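Flower-specific defensin (Nicotiana alata, PDB 4AAZ) acts as a plant defence peptide with antifungal activity against Fusarium oxysporum and Botrytis cinerea and retards the growth of Helicoverpa caterpillars. Local coordinates at residues H33-I37 with L38-L42. Sequence-based numbering, arbitrary orientation.
Sequences HCSKI and LRRCL. With PO4 (phosphate ion), chain F; EDO (1,2-ethanediol), chain D.
H33–I37 and L38–L42 meet locally across the end of the beta hairpin formed by strands 31-34 and 41-46, and the loop between them holds a phosphate ion, probably from the crystallisation liquor. Two reciprocal backbone bonds establish the antiparallel pairing: H33 N to L42 O, 2.9 Å, and L42 N to H33 O, 2.8 Å. Beyond the non-hydrogen-bonded pair C34–C41, S35 N still reaches R40 O at 2.9 Å, in the carbonyl plane. S35 OG, turned between its backbone N and carbonyl carbon (chi1 73°), accepts the R40 N-H in a nearly straight bond (169°) and donates to phosphate O1 at 2.6 Å. R40 bends at chi3 (-70°) and presents its guanidinium edge to the anion, NE meeting phosphate O1 at 2.8 Å and NH2 meeting phosphate O3 at 3.0 Å. L38 N adds a bond to phosphate O4, while CD2 of L42 lies 4.0 Å above the centre of the R40 guanidinium plane. A salt bridge from R40 NH1 to E6 gives this charge a second partner. C34 and C41 point to one face of the sheet; C34 is bonded to C14 in the loop before the helix and C41 to C20 of helix 17-26, the latter link, with C24–C43, belonging to the cystine-stabilised alpha-beta motif of plant defensins.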
# COMPACT_ATOMS: atom_id res chain seq x y z
N HIS A 33 -1.00 1.60 -3.14
CA HIS A 33 -1.52 1.14 -4.41
C HIS A 33 -1.35 -0.37 -4.52
O HIS A 33 -0.57 -0.99 -3.77
CB HIS A 33 -0.82 1.83 -5.57
CG HIS A 33 0.61 1.43 -5.71
ND1 HIS A 33 1.60 1.95 -4.89
CD2 HIS A 33 1.22 0.55 -6.53
CE1 HIS A 33 2.75 1.39 -5.20
NE2 HIS A 33 2.56 0.55 -6.19
N CYS A 34 -2.06 -0.97 -5.47
CA CYS A 34 -1.96 -2.41 -5.71
C CYS A 34 -0.92 -2.72 -6.76
O CYS A 34 -0.83 -2.05 -7.78
CB CYS A 34 -3.29 -2.98 -6.17
SG CYS A 34 -4.66 -2.76 -5.05
N SER A 35 -0.13 -3.77 -6.52
CA SER A 35 0.76 -4.27 -7.58
C SER A 35 -0.03 -5.16 -8.54
O SER A 35 -1.15 -5.57 -8.24
CB SER A 35 1.96 -5.00 -6.98
OG SER A 35 1.60 -6.26 -6.46
N LYS A 36 0.52 -5.38 -9.73
CA LYS A 36 -0.24 -6.06 -10.77
C LYS A 36 -0.15 -7.57 -10.72
O LYS A 36 -1.12 -8.26 -11.08
CB LYS A 36 0.17 -5.58 -12.16
CG LYS A 36 -0.37 -4.19 -12.48
CD LYS A 36 -0.29 -3.87 -13.97
CE LYS A 36 1.15 -3.75 -14.44
NZ LYS A 36 1.71 -2.39 -14.19
N ILE A 37 0.98 -8.12 -10.30
CA ILE A 37 1.21 -9.54 -10.48
C ILE A 37 1.02 -10.32 -9.19
O ILE A 37 0.13 -11.16 -9.12
CB ILE A 37 2.59 -9.81 -11.15
CG1 ILE A 37 2.64 -9.10 -12.52
CG2 ILE A 37 2.85 -11.29 -11.26
CD1 ILE A 37 1.50 -9.50 -13.47
N LEU A 38 1.79 -10.01 -8.15
CA LEU A 38 1.57 -10.63 -6.86
C LEU A 38 0.37 -9.98 -6.14
O LEU A 38 -0.11 -10.51 -5.14
CB LEU A 38 2.83 -10.58 -5.98
CG LEU A 38 3.97 -11.51 -6.42
CD1 LEU A 38 5.30 -11.11 -5.76
CD2 LEU A 38 3.64 -12.98 -6.14
N ARG A 39 -0.11 -8.85 -6.64
CA ARG A 39 -1.34 -8.20 -6.14
C ARG A 39 -1.20 -7.90 -4.64
O ARG A 39 -2.03 -8.26 -3.82
CB ARG A 39 -2.58 -9.01 -6.49
CG ARG A 39 -2.61 -9.26 -8.00
CD ARG A 39 -3.97 -9.54 -8.52
NE ARG A 39 -4.37 -10.89 -8.18
CZ ARG A 39 -5.51 -11.45 -8.58
NH1 ARG A 39 -6.33 -10.76 -9.34
NH2 ARG A 39 -5.81 -12.69 -8.21
N ARG A 40 -0.11 -7.21 -4.34
CA ARG A 40 0.19 -6.76 -2.99
C ARG A 40 -0.22 -5.30 -2.80
O ARG A 40 -0.21 -4.51 -3.75
CB ARG A 40 1.69 -6.90 -2.76
CG ARG A 40 2.19 -8.33 -2.98
CD ARG A 40 3.64 -8.51 -2.60
NE ARG A 40 4.51 -7.82 -3.53
CZ ARG A 40 5.68 -7.30 -3.21
NH1 ARG A 40 6.12 -7.33 -1.96
NH2 ARG A 40 6.43 -6.77 -4.16
N CYS A 41 -0.56 -4.93 -1.57
CA CYS A 41 -0.74 -3.53 -1.22
C CYS A 41 0.61 -2.93 -0.89
O CYS A 41 1.23 -3.32 0.13
CB CYS A 41 -1.69 -3.44 -0.05
SG CYS A 41 -1.91 -1.77 0.61
N LEU A 42 1.08 -2.04 -1.76
CA LEU A 42 2.37 -1.39 -1.58
C LEU A 42 2.15 0.03 -1.13
O LEU A 42 1.50 0.83 -1.82
CB LEU A 42 3.19 -1.43 -2.86
CG LEU A 42 3.47 -2.83 -3.42
CD1 LEU A 42 4.26 -2.72 -4.75
CD2 LEU A 42 4.21 -3.67 -2.41
P PO4 F . 4.79 -7.43 -7.47
O1 PO4 F . 3.97 -7.34 -6.23
O2 PO4 F . 4.82 -6.12 -8.22
O3 PO4 F . 6.20 -7.65 -7.01
O4 PO4 F . 4.27 -8.50 -8.33
C1 EDO D . -1.34 -13.23 -6.90
O1 EDO D . -2.74 -12.95 -6.85
C2 EDO D . -0.89 -13.54 -5.48
O2 EDO D . -1.76 -14.56 -4.97